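HTH-type transcriptional regulator AldR (Mycobacterium tuberculosis, PDB 4PCQ) binds directly upstream of the gene for L-alanine dehydrogenase, activating its expression when L-alanine is present and repressing it when L-alanine is absent. Local coordinates at residues Glu34-Ile39 with Val69-Asp74; Gln95-Val100 with Asp134-Val139; Gln122-Tyr127 with His138-Asp143. All coordinates share one frame; numbering follows the deposited sequence.

Contact 1. Residues Glu34-Ile39 with Val69-Asp74; sequences EVDRRI and VRRLVD
D36 and R71 meet at the edge of a helix crossing whose middle is filled by I39, V69 and L72. The two segments belong to helices 34-45 and 62-75, and their axes cross at -82° with a closest approach of 10.9 Å; the backbones come nearest where D36 faces L72 and I39 faces V69.

The polar part is a salt bridge. R71 NH2 donates to D36 OD2 at 3.2 Å with a fairly straight N-H...O angle of 160°, reaching the oxygen on its syn side but somewhat out of the carboxylate plane. Seen from the arginine, the oxygen lies close to the guanidinium plane, at its edge. The two flat groups are turned 41° against each other, and R71 NH1 lies near both carboxylate oxygens, 3.5 Å from D36 OD2 and 3.6 Å from D36 OD1. The arginine chain is bent at chi2 and chi3, coming to D36 at about a right angle. The other carboxylate oxygen, OD1, is taken by R68, one turn earlier on helix 62-75, which is the stronger polar partner of the aspartate.

The apolar part lies beside it. I39 sends its CG2 branch across, anti to the backbone N, to L72 CD1 at 3.7 Å and V69 CG2 at 4.1 Å. L72 CD2 also comes within 4.4 Å of D36 CG. Beyond these, V69 packs on L54 of helix 51-58 and L72 on I78 of strand 78-81, which places the crossing inside the winged helix-turn-helix domain.

Chemically, a buried carboxylate is shared by two arginines of one helix; their charges probably keep D36 ionised, while the neighbouring branched side chains supply the apolar packing between the helices.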
ATOM      1  N   GLU B  34     -12.554 -20.344   9.992  1.00 53.21           N
ATOM      2  CA  GLU B  34     -13.557 -19.404   9.505  1.00 53.21           C
ATOM      3  C   GLU B  34     -13.563 -18.141  10.355  1.00 50.88           C
ATOM      4  O   GLU B  34     -13.808 -17.048   9.850  1.00 50.34           O
ATOM      5  CB  GLU B  34     -14.936 -20.052   9.500  1.00 55.28           C
ATOM      6  N   VAL B  35     -13.289 -18.297  11.647  1.00 62.96           N
ATOM      7  CA  VAL B  35     -13.222 -17.158  12.555  1.00 47.63           C
ATOM      8  C   VAL B  35     -12.047 -16.251  12.183  1.00 46.13           C
ATOM      9  O   VAL B  35     -12.199 -15.029  12.089  1.00 45.12           O
ATOM     10  CB  VAL B  35     -13.115 -17.612  14.027  1.00 46.97           C
ATOM     11  CG1 VAL B  35     -12.726 -16.450  14.926  1.00 44.88           C
ATOM     12  CG2 VAL B  35     -14.427 -18.237  14.486  1.00 48.39           C
ATOM     13  N   ASP B  36     -10.888 -16.860  11.935  1.00 49.05           N
ATOM     14  CA  ASP B  36      -9.709 -16.114  11.516  1.00 47.85           C
ATOM     15  C   ASP B  36      -9.981 -15.398  10.201  1.00 48.11           C
ATOM     16  O   ASP B  36      -9.584 -14.245  10.012  1.00 48.97           O
ATOM     17  CB  ASP B  36      -8.515 -17.052  11.317  1.00 49.10           C
ATOM     18  CG  ASP B  36      -7.881 -17.494  12.619  1.00 52.54           C
ATOM     19  OD1 ASP B  36      -8.027 -16.781  13.635  1.00 54.94           O
ATOM     20  OD2 ASP B  36      -7.224 -18.558  12.620  1.00 53.34           O
ATOM     21  N   ARG B  37     -10.695 -16.083   9.311  1.00 52.34           N
ATOM     22  CA  ARG B  37     -11.048 -15.531   8.010  1.00 51.32           C
ATOM     23  C   ARG B  37     -11.929 -14.298   8.158  1.00 50.69           C
ATOM     24  O   ARG B  37     -11.639 -13.249   7.582  1.00 52.34           O
ATOM     25  CB  ARG B  37     -11.745 -16.583   7.168  1.00 50.97           C
ATOM     26  N   ARG B  38     -13.000 -14.430   8.935  1.00 47.98           N
ATOM     27  CA  ARG B  38     -13.906 -13.316   9.185  1.00 47.59           C
ATOM     28  C   ARG B  38     -13.160 -12.141   9.810  1.00 45.44           C
ATOM     29  O   ARG B  38     -13.388 -10.982   9.448  1.00 45.21           O
ATOM     30  CB  ARG B  38     -15.058 -13.755  10.073  1.00 48.19           C
ATOM     31  N   ILE B  39     -12.262 -12.446  10.743  1.00 53.86           N
ATOM     32  CA  ILE B  39     -11.455 -11.415  11.387  1.00 52.64           C
ATOM     33  C   ILE B  39     -10.604 -10.649  10.376  1.00 51.73           C
ATOM     34  O   ILE B  39     -10.625  -9.417  10.347  1.00 50.87           O
ATOM     35  CB  ILE B  39     -10.532 -12.011  12.472  1.00 50.49           C
ATOM     36  CG1 ILE B  39     -11.343 -12.414  13.702  1.00 48.24           C
ATOM     37  CG2 ILE B  39      -9.455 -11.015  12.869  1.00 39.87           C
ATOM     38  CD1 ILE B  39     -10.503 -13.013  14.805  1.00 40.58           C
ATOM     39  N   VAL B  69      -6.603 -12.144  17.211  1.00 28.69           N
ATOM     40  CA  VAL B  69      -5.918 -11.061  16.513  1.00 29.26           C
ATOM     41  C   VAL B  69      -4.428 -11.055  16.850  1.00 30.51           C
ATOM     42  O   VAL B  69      -3.573 -10.890  15.970  1.00 32.60           O
ATOM     43  CB  VAL B  69      -6.523  -9.689  16.869  1.00 29.44           C
ATOM     44  CG1 VAL B  69      -5.720  -8.572  16.227  1.00 30.31           C
ATOM     45  CG2 VAL B  69      -7.983  -9.622  16.456  1.00 29.04           C
ATOM     46  N   ARG B  70      -4.129 -11.252  18.131  1.00 38.58           N
ATOM     47  CA  ARG B  70      -2.750 -11.361  18.596  1.00 39.60           C
ATOM     48  C   ARG B  70      -2.058 -12.531  17.919  1.00 31.28           C
ATOM     49  O   ARG B  70      -0.890 -12.450  17.529  1.00 32.22           O
ATOM     50  CB  ARG B  70      -2.714 -11.567  20.107  1.00 41.66           C
ATOM     51  CG  ARG B  70      -2.868 -10.309  20.920  1.00 46.30           C
ATOM     52  CD  ARG B  70      -1.712  -9.370  20.656  1.00 51.17           C
ATOM     53  NE  ARG B  70      -2.050  -8.354  19.665  1.00 51.08           N
ATOM     54  CZ  ARG B  70      -1.159  -7.558  19.087  1.00 50.03           C
ATOM     55  NH1 ARG B  70       0.128  -7.676  19.382  1.00 49.26           N
ATOM     56  NH2 ARG B  70      -1.553  -6.659  18.197  1.00 51.23           N
ATOM     57  N   ARG B  71      -2.813 -13.612  17.777  1.00 30.56           N
ATOM     58  CA  ARG B  71      -2.361 -14.816  17.109  1.00 30.82           C
ATOM     59  C   ARG B  71      -1.971 -14.456  15.668  1.00 38.81           C
ATOM     60  O   ARG B  71      -0.882 -14.812  15.191  1.00 32.05           O
ATOM     61  CB  ARG B  71      -3.504 -15.842  17.130  1.00 30.13           C
ATOM     62  CG  ARG B  71      -3.077 -17.288  17.361  1.00 30.66           C
ATOM     63  CD  ARG B  71      -2.198 -17.766  16.216  1.00 34.39           C
ATOM     64  NE  ARG B  71      -2.839 -18.737  15.315  1.00 37.55           N
ATOM     65  CZ  ARG B  71      -4.049 -18.615  14.761  1.00 36.98           C
ATOM     66  NH1 ARG B  71      -4.817 -17.554  14.989  1.00 34.56           N
ATOM     67  NH2 ARG B  71      -4.500 -19.568  13.954  1.00 31.34           N
ATOM     68  N   LEU B  72      -2.866 -13.745  14.983  1.00 30.66           N
ATOM     69  CA  LEU B  72      -2.651 -13.360  13.587  1.00 31.14           C
ATOM     70  C   LEU B  72      -1.426 -12.471  13.392  1.00 34.66           C
ATOM     71  O   LEU B  72      -0.704 -12.607  12.403  1.00 32.94           O
ATOM     72  CB  LEU B  72      -3.890 -12.671  13.021  1.00 30.68           C
ATOM     73  CG  LEU B  72      -5.055 -13.609  12.717  1.00 30.22           C
ATOM     74  CD1 LEU B  72      -6.263 -12.845  12.199  1.00 30.09           C
ATOM     75  CD2 LEU B  72      -4.618 -14.674  11.725  1.00 30.90           C
ATOM     76  N   VAL B  73      -1.211 -11.542  14.318  1.00 44.38           N
ATOM     77  CA  VAL B  73      -0.028 -10.688  14.261  1.00 45.56           C
ATOM     78  C   VAL B  73       1.237 -11.511  14.502  1.00 46.55           C
ATOM     79  O   VAL B  73       2.257 -11.317  13.836  1.00 46.42           O
ATOM     80  CB  VAL B  73      -0.115  -9.515  15.273  1.00 37.19           C
ATOM     81  CG1 VAL B  73       1.241  -8.844  15.456  1.00 37.79           C
ATOM     82  CG2 VAL B  73      -1.169  -8.501  14.831  1.00 33.71           C
ATOM     83  N   ASP B  74       1.150 -12.447  15.443  1.00 42.87           N
ATOM     84  CA  ASP B  74       2.283 -13.297  15.796  1.00 47.70           C
ATOM     85  C   ASP B  74       2.740 -14.192  14.650  1.00 47.31           C
ATOM     86  O   ASP B  74       3.938 -14.358  14.427  1.00 49.79           O
ATOM     87  CB  ASP B  74       1.951 -14.152  17.018  1.00 54.00           C
ATOM     88  CG  ASP B  74       2.014 -13.366  18.306  1.00 57.93           C
ATOM     89  OD1 ASP B  74       2.241 -12.143  18.227  1.00 58.68           O
ATOM     90  OD2 ASP B  74       1.824 -13.964  19.386  1.00 59.54           O
TER

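Contact 2. Residues Gln95-Val100 with Asp134-Val139; sequences QAMISV and DFILHV
H138 reaches from strand 135-141 across to M97, A96 and Q95 on strand 94-101. Its CB lies 4.1 Å from M97 SD. CG stands anti to the backbone N (chi1 171°). Farther along the ring, CD2 passes 3.8 Å from A96 O. CE1 comes 3.6 Å from Q95 OE1. At the tip, NE2 donates to Q95 OE1 at 2.9 Å; the amide oxygen lies near the ring plane, whereas the donor stands 36° above the plane of the amide. The remaining ring nitrogen, ND1, is hydrogen-bonded to D125 OD2, and Y127 of the second subunit meets the ring edge-to-face.

On the opposite face of the sheet, I98 CD1 touches V139 CG2 at 3.9 Å, and A96 lies against the same methyl. V100 sits alongside the F135 ring, the two side chains pointing the same way. Helix 144-156 covers part of this face, with L147 on A96 and F150, V151 and L155 around I98.

Antiparallel backbone bonds join A96 to V139, I98 to L137 and V100 to F135, both ways in each pair. At the far end V100 O also takes a weak bond from D134 N, so D134 and F135 both face V100: a classic beta bulge. These are the two central strands of this chain's four-stranded sheet, in the ferredoxin-like alpha/beta sandwich characteristic of the Lrp/AsnC effector-binding domain.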
ATOM      1  N   GLN B  95       5.652  12.792  -5.942  1.00 41.86           N
ATOM      2  CA  GLN B  95       5.816  11.349  -5.754  1.00 39.63           C
ATOM      3  C   GLN B  95       6.545  10.705  -6.921  1.00 37.51           C
ATOM      4  O   GLN B  95       6.443  11.167  -8.054  1.00 37.60           O
ATOM      5  CB  GLN B  95       4.472  10.654  -5.545  1.00 39.79           C
ATOM      6  CG  GLN B  95       3.913  10.771  -4.144  1.00 41.37           C
ATOM      7  CD  GLN B  95       2.571  10.080  -4.004  1.00 41.67           C
ATOM      8  OE1 GLN B  95       2.476   8.984  -3.446  1.00 44.22           O
ATOM      9  NE2 GLN B  95       1.521  10.720  -4.508  1.00 43.38           N
ATOM     10  N   ALA B  96       7.298   9.648  -6.633  1.00 32.42           N
ATOM     11  CA  ALA B  96       8.066   8.975  -7.672  1.00 30.67           C
ATOM     12  C   ALA B  96       8.143   7.457  -7.516  1.00 29.28           C
ATOM     13  O   ALA B  96       7.916   6.904  -6.446  1.00 29.97           O
ATOM     14  CB  ALA B  96       9.465   9.559  -7.748  1.00 30.70           C
ATOM     15  N   MET B  97       8.476   6.805  -8.618  1.00 26.08           N
ATOM     16  CA  MET B  97       8.685   5.377  -8.690  1.00 24.95           C
ATOM     17  C   MET B  97      10.117   5.195  -9.177  1.00 24.65           C
ATOM     18  O   MET B  97      10.420   5.528 -10.323  1.00 23.97           O
ATOM     19  CB  MET B  97       7.740   4.809  -9.739  1.00 24.70           C
ATOM     20  CG  MET B  97       6.484   4.099  -9.273  1.00 33.43           C
ATOM     21  SD  MET B  97       6.703   2.775  -8.078  1.00 50.98           S
ATOM     22  CE  MET B  97       5.045   2.080  -8.133  1.00 25.42           C
ATOM     23  N   ILE B  98      10.991   4.644  -8.344  1.00 24.16           N
ATOM     24  CA  ILE B  98      12.387   4.491  -8.738  1.00 23.87           C
ATOM     25  C   ILE B  98      12.759   3.025  -8.884  1.00 24.36           C
ATOM     26  O   ILE B  98      12.829   2.307  -7.896  1.00 25.58           O
ATOM     27  CB  ILE B  98      13.326   5.130  -7.709  1.00 24.85           C
ATOM     28  CG1 ILE B  98      12.863   6.544  -7.371  1.00 25.86           C
ATOM     29  CG2 ILE B  98      14.739   5.162  -8.233  1.00 24.88           C
ATOM     30  CD1 ILE B  98      13.631   7.168  -6.221  1.00 27.29           C
ATOM     31  N   SER B  99      13.016   2.584 -10.112  1.00 33.03           N
ATOM     32  CA  SER B  99      13.413   1.199 -10.343  1.00 34.73           C
ATOM     33  C   SER B  99      14.918   1.061 -10.181  1.00 37.54           C
ATOM     34  O   SER B  99      15.685   1.786 -10.806  1.00 34.41           O
ATOM     35  CB  SER B  99      12.989   0.736 -11.737  1.00 36.11           C
ATOM     36  OG  SER B  99      13.492   1.595 -12.742  1.00 42.41           O
ATOM     37  N   VAL B 100      15.339   0.140  -9.321  1.00 23.73           N
ATOM     38  CA  VAL B 100      16.755  -0.012  -9.008  1.00 24.65           C
ATOM     39  C   VAL B 100      17.334  -1.326  -9.518  1.00 25.16           C
ATOM     40  O   VAL B 100      16.750  -2.395  -9.325  1.00 25.31           O
ATOM     41  CB  VAL B 100      17.006   0.086  -7.495  1.00 25.65           C
ATOM     42  CG1 VAL B 100      18.483  -0.062  -7.191  1.00 27.03           C
ATOM     43  CG2 VAL B 100      16.472   1.400  -6.952  1.00 25.58           C
ATOM     44  N   ASP B 134      16.029  -5.050 -10.170  1.00 50.78           N
ATOM     45  CA  ASP B 134      15.899  -5.850  -8.965  1.00 33.44           C
ATOM     46  C   ASP B 134      14.689  -5.464  -8.126  1.00 32.11           C
ATOM     47  O   ASP B 134      14.015  -6.331  -7.567  1.00 37.80           O
ATOM     48  CB  ASP B 134      17.187  -5.778  -8.150  1.00 39.42           C
ATOM     49  CG  ASP B 134      18.344  -6.470  -8.847  1.00 47.06           C
ATOM     50  OD1 ASP B 134      18.116  -7.072  -9.917  1.00 48.90           O
ATOM     51  OD2 ASP B 134      19.474  -6.427  -8.327  1.00 50.53           O
ATOM     52  N   PHE B 135      14.420  -4.165  -8.032  1.00 28.17           N
ATOM     53  CA  PHE B 135      13.256  -3.680  -7.299  1.00 22.78           C
ATOM     54  C   PHE B 135      12.828  -2.250  -7.645  1.00 21.61           C
ATOM     55  O   PHE B 135      13.614  -1.480  -8.192  1.00 27.47           O
ATOM     56  CB  PHE B 135      13.511  -3.829  -5.794  1.00 23.16           C
ATOM     57  CG  PHE B 135      14.818  -3.254  -5.343  1.00 24.27           C
ATOM     58  CD1 PHE B 135      14.928  -1.922  -4.978  1.00 25.70           C
ATOM     59  CD2 PHE B 135      15.948  -4.058  -5.287  1.00 26.22           C
ATOM     60  CE1 PHE B 135      16.145  -1.404  -4.561  1.00 29.26           C
ATOM     61  CE2 PHE B 135      17.165  -3.546  -4.879  1.00 28.82           C
ATOM     62  CZ  PHE B 135      17.264  -2.218  -4.520  1.00 27.06           C
ATOM     63  N   ILE B 136      11.577  -1.909  -7.334  1.00 23.05           N
ATOM     64  CA  ILE B 136      11.092  -0.540  -7.526  1.00 19.84           C
ATOM     65  C   ILE B 136      10.622   0.045  -6.203  1.00 24.83           C
ATOM     66  O   ILE B 136      10.023  -0.642  -5.373  1.00 26.34           O
ATOM     67  CB  ILE B 136       9.957  -0.423  -8.566  1.00 21.85           C
ATOM     68  CG1 ILE B 136       8.735  -1.238  -8.163  1.00 23.70           C
ATOM     69  CG2 ILE B 136      10.432  -0.849  -9.925  1.00 22.99           C
ATOM     70  CD1 ILE B 136       7.609  -1.160  -9.176  1.00 22.12           C
ATOM     71  N   LEU B 137      10.922   1.325  -6.018  1.00 19.80           N
ATOM     72  CA  LEU B 137      10.676   2.021  -4.773  1.00 20.23           C
ATOM     73  C   LEU B 137       9.623   3.092  -5.003  1.00 21.80           C
ATOM     74  O   LEU B 137       9.831   3.996  -5.803  1.00 23.40           O
ATOM     75  CB  LEU B 137      11.971   2.696  -4.330  1.00 21.40           C
ATOM     76  CG  LEU B 137      13.131   1.797  -3.890  1.00 22.28           C
ATOM     77  CD1 LEU B 137      14.091   2.550  -2.988  1.00 23.96           C
ATOM     78  CD2 LEU B 137      12.649   0.517  -3.230  1.00 37.07           C
ATOM     79  N   HIS B 138       8.499   3.007  -4.301  1.00 20.00           N
ATOM     80  CA  HIS B 138       7.514   4.080  -4.332  1.00 20.42           C
ATOM     81  C   HIS B 138       7.868   5.061  -3.231  1.00 21.88           C
ATOM     82  O   HIS B 138       7.817   4.719  -2.045  1.00 22.54           O
ATOM     83  CB  HIS B 138       6.104   3.527  -4.119  1.00 20.09           C
ATOM     84  CG  HIS B 138       5.059   4.582  -3.919  1.00 21.74           C
ATOM     85  ND1 HIS B 138       3.827   4.313  -3.358  1.00 24.24           N
ATOM     86  CD2 HIS B 138       5.054   5.905  -4.210  1.00 22.29           C
ATOM     87  CE1 HIS B 138       3.113   5.421  -3.312  1.00 26.71           C
ATOM     88  NE2 HIS B 138       3.835   6.404  -3.824  1.00 23.19           N
ATOM     89  N   VAL B 139       8.233   6.275  -3.630  1.00 22.72           N
ATOM     90  CA  VAL B 139       8.721   7.285  -2.695  1.00 25.38           C
ATOM     91  C   VAL B 139       7.965   8.610  -2.786  1.00 26.05           C
ATOM     92  O   VAL B 139       7.361   8.931  -3.812  1.00 25.59           O
ATOM     93  CB  VAL B 139      10.224   7.582  -2.907  1.00 25.12           C
ATOM     94  CG1 VAL B 139      11.056   6.323  -2.730  1.00 24.36           C
ATOM     95  CG2 VAL B 139      10.454   8.197  -4.279  1.00 24.67           C
TER

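Contact 3. Residues Gln122-Tyr127 with His138-Asp143; sequences QVMDVY and HVAARD
D125 and H138 lie side by side, pointing the same way, and are joined by one side-chain and two backbone bonds. H138 ND1 donates to D125 OD2 at 3.1 Å, with an N-H...O angle of 158°. The oxygen lies roughly in the ring plane but is approached on its anti side, and carboxylate and ring are turned 40° apart. M124 CB stands 4.2 Å above one face of the same ring, offset toward its rim.

What sets this up is a classic beta bulge. H138 O accepts from both M124 N, at 2.7 Å, and D125 N, at 3.0 Å, while H138 N returns a bond to D125 O. In the bulge M124 points toward the neighbouring strand, and its SD reaches A140 CB at 4.0 Å. Before the bulge, A140 N bonds to Q122 O, and V123 CG1 meets V139 CG1 at 3.9 Å on the side covered by F150 of helix 144-156.

Farther out lies the dimer interface. D125, V126 and Y127 pair in an antiparallel ladder with a strand of the second subunit, and D125 OD1 comes close to E171 OE2 of that subunit, a meeting of like charges.

As modelled, an acceptor faces each ring nitrogen, D125 at ND1 and Q95 at NE2, which would be consistent with a protonated imidazolium partly offsetting the acidic pair.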
ATOM      1  N   GLN B 122      11.626   8.792   2.998  1.00 38.55           N
ATOM      2  CA  GLN B 122      10.873   8.995   1.764  1.00 37.78           C
ATOM      3  C   GLN B 122      10.148   7.748   1.246  1.00 35.59           C
ATOM      4  O   GLN B 122       9.075   7.858   0.653  1.00 35.53           O
ATOM      5  CB  GLN B 122      11.776   9.562   0.666  1.00 37.81           C
ATOM      6  CG  GLN B 122      12.246  10.983   0.913  1.00 40.39           C
ATOM      7  CD  GLN B 122      13.680  11.042   1.389  1.00 41.03           C
ATOM      8  OE1 GLN B 122      14.144  10.153   2.105  1.00 40.32           O
ATOM      9  NE2 GLN B 122      14.400  12.087   0.983  1.00 42.65           N
ATOM     10  N   VAL B 123      10.727   6.573   1.470  1.00 34.17           N
ATOM     11  CA  VAL B 123      10.158   5.343   0.916  1.00 32.40           C
ATOM     12  C   VAL B 123       8.790   5.014   1.508  1.00 32.47           C
ATOM     13  O   VAL B 123       8.586   5.058   2.722  1.00 33.30           O
ATOM     14  CB  VAL B 123      11.106   4.125   1.081  1.00 31.38           C
ATOM     15  CG1 VAL B 123      12.444   4.404   0.427  1.00 31.49           C
ATOM     16  CG2 VAL B 123      11.306   3.783   2.528  1.00 32.07           C
ATOM     17  N   MET B 124       7.834   4.758   0.624  1.00 41.70           N
ATOM     18  CA  MET B 124       6.518   4.297   1.040  1.00 41.78           C
ATOM     19  C   MET B 124       6.345   2.824   0.712  1.00 40.31           C
ATOM     20  O   MET B 124       5.886   2.049   1.549  1.00 40.63           O
ATOM     21  CB  MET B 124       5.403   5.130   0.410  1.00 42.95           C
ATOM     22  CG  MET B 124       5.796   6.561   0.151  1.00 44.48           C
ATOM     23  SD  MET B 124       5.053   7.628   1.391  1.00 63.52           S
ATOM     24  CE  MET B 124       6.366   7.628   2.623  1.00 47.06           C
ATOM     25  N   ASP B 125       6.721   2.427  -0.498  1.00 29.77           N
ATOM     26  CA  ASP B 125       6.574   1.025  -0.864  1.00 28.85           C
ATOM     27  C   ASP B 125       7.844   0.437  -1.473  1.00 28.21           C
ATOM     28  O   ASP B 125       8.617   1.136  -2.126  1.00 28.32           O
ATOM     29  CB  ASP B 125       5.405   0.857  -1.830  1.00 29.12           C
ATOM     30  CG  ASP B 125       4.062   1.033  -1.156  1.00 29.90           C
ATOM     31  OD1 ASP B 125       3.833   0.419  -0.091  1.00 29.71           O
ATOM     32  OD2 ASP B 125       3.231   1.792  -1.696  1.00 30.94           O
ATOM     33  N   VAL B 126       8.052  -0.858  -1.263  1.00 27.81           N
ATOM     34  CA  VAL B 126       9.142  -1.571  -1.917  1.00 27.64           C
ATOM     35  C   VAL B 126       8.624  -2.813  -2.625  1.00 27.68           C
ATOM     36  O   VAL B 126       7.993  -3.666  -2.008  1.00 27.78           O
ATOM     37  CB  VAL B 126      10.223  -1.993  -0.910  1.00 27.85           C
ATOM     38  CG1 VAL B 126      11.304  -2.803  -1.603  1.00 28.09           C
ATOM     39  CG2 VAL B 126      10.812  -0.778  -0.220  1.00 28.23           C
ATOM     40  N   TYR B 127       8.893  -2.912  -3.922  1.00 27.86           N
ATOM     41  CA  TYR B 127       8.465  -4.071  -4.691  1.00 28.38           C
ATOM     42  C   TYR B 127       9.680  -4.814  -5.217  1.00 28.88           C
ATOM     43  O   TYR B 127      10.512  -4.218  -5.895  1.00 28.89           O
ATOM     44  CB  TYR B 127       7.621  -3.630  -5.881  1.00 28.80           C
ATOM     45  CG  TYR B 127       6.330  -2.951  -5.512  1.00 28.84           C
ATOM     46  CD1 TYR B 127       6.285  -1.578  -5.297  1.00 28.70           C
ATOM     47  CD2 TYR B 127       5.158  -3.678  -5.372  1.00 29.36           C
ATOM     48  CE1 TYR B 127       5.105  -0.949  -4.959  1.00 29.20           C
ATOM     49  CE2 TYR B 127       3.975  -3.063  -5.034  1.00 29.71           C
ATOM     50  CZ  TYR B 127       3.951  -1.698  -4.827  1.00 29.68           C
ATOM     51  OH  TYR B 127       2.765  -1.084  -4.489  1.00 30.46           O
ATOM     52  N   HIS B 138       8.499   3.007  -4.301  1.00 20.00           N
ATOM     53  CA  HIS B 138       7.514   4.080  -4.332  1.00 20.42           C
ATOM     54  C   HIS B 138       7.868   5.061  -3.231  1.00 21.88           C
ATOM     55  O   HIS B 138       7.817   4.719  -2.045  1.00 22.54           O
ATOM     56  CB  HIS B 138       6.104   3.527  -4.119  1.00 20.09           C
ATOM     57  CG  HIS B 138       5.059   4.582  -3.919  1.00 21.74           C
ATOM     58  ND1 HIS B 138       3.827   4.313  -3.358  1.00 24.24           N
ATOM     59  CD2 HIS B 138       5.054   5.905  -4.210  1.00 22.29           C
ATOM     60  CE1 HIS B 138       3.113   5.421  -3.312  1.00 26.71           C
ATOM     61  NE2 HIS B 138       3.835   6.404  -3.824  1.00 23.19           N
ATOM     62  N   VAL B 139       8.233   6.275  -3.630  1.00 22.72           N
ATOM     63  CA  VAL B 139       8.721   7.285  -2.695  1.00 25.38           C
ATOM     64  C   VAL B 139       7.965   8.610  -2.786  1.00 26.05           C
ATOM     65  O   VAL B 139       7.361   8.931  -3.812  1.00 25.59           O
ATOM     66  CB  VAL B 139      10.224   7.582  -2.907  1.00 25.12           C
ATOM     67  CG1 VAL B 139      11.056   6.323  -2.730  1.00 24.36           C
ATOM     68  CG2 VAL B 139      10.454   8.197  -4.279  1.00 24.67           C
ATOM     69  N   ALA B 140       8.020   9.379  -1.703  1.00 36.43           N
ATOM     70  CA  ALA B 140       7.452  10.723  -1.678  1.00 36.44           C
ATOM     71  C   ALA B 140       8.490  11.744  -1.218  1.00 32.68           C
ATOM     72  O   ALA B 140       9.257  11.490  -0.291  1.00 33.62           O
ATOM     73  CB  ALA B 140       6.238  10.768  -0.770  1.00 31.67           C
ATOM     74  N   ALA B 141       8.498  12.898  -1.878  1.00 33.93           N
ATOM     75  CA  ALA B 141       9.425  13.981  -1.579  1.00 36.46           C
ATOM     76  C   ALA B 141       8.746  15.349  -1.726  1.00 39.15           C
ATOM     77  O   ALA B 141       7.734  15.489  -2.428  1.00 38.66           O
ATOM     78  CB  ALA B 141      10.641  13.893  -2.482  1.00 35.19           C
ATOM     79  N   ARG B 142       9.313  16.350  -1.057  1.00 51.55           N
ATOM     80  CA  ARG B 142       8.768  17.705  -1.064  1.00 58.55           C
ATOM     81  C   ARG B 142       9.008  18.416  -2.397  1.00 59.86           C
ATOM     82  O   ARG B 142       8.104  19.052  -2.943  1.00 59.89           O
ATOM     83  CB  ARG B 142       9.344  18.524   0.093  1.00 63.29           C
ATOM     84  CG  ARG B 142      10.835  18.342   0.310  1.00 67.15           C
ATOM     85  CD  ARG B 142      11.429  19.488   1.118  1.00 72.11           C
ATOM     86  NE  ARG B 142      12.887  19.408   1.185  1.00 73.56           N
ATOM     87  CZ  ARG B 142      13.559  18.804   2.160  1.00 74.71           C
ATOM     88  NH1 ARG B 142      12.904  18.227   3.158  1.00 75.72           N
ATOM     89  NH2 ARG B 142      14.886  18.776   2.140  1.00 74.01           N
ATOM     90  N   ASP B 143      10.228  18.310  -2.915  1.00 62.53           N
ATOM     91  CA  ASP B 143      10.570  18.931  -4.188  1.00 55.38           C
ATOM     92  C   ASP B 143      11.487  18.028  -5.006  1.00 52.20           C
ATOM     93  O   ASP B 143      11.817  16.924  -4.573  1.00 50.21           O
ATOM     94  CB  ASP B 143      11.207  20.307  -3.961  1.00 59.20           C
ATOM     95  CG  ASP B 143      12.326  20.277  -2.928  1.00 61.41           C
ATOM     96  OD1 ASP B 143      13.064  19.272  -2.867  1.00 59.12           O
ATOM     97  OD2 ASP B 143      12.465  21.263  -2.170  1.00 65.10           O
TER

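Overall arrangement
Following the chain from its N terminus, contact 1 closes first, bringing helix 62-75 back onto helix 34-45 and so completing a loop within the DNA-binding domain. A linker then leads to the effector-binding domain. There 95-100 opens contact 2, and before it closes at 134-139 the chain passes through helix 110-117 and strand 123-129. Contact 3 opens at 122-127 within that span and closes at 138-143, which overlaps the end of contact 2, so the two cross and share H138 and V139. Together they set strand 135-141 between 94-101 and 123-129. Their centres are 7 Å apart, whereas contact 1 lies in a separate domain, its centre about 30 Å from that of contact 3.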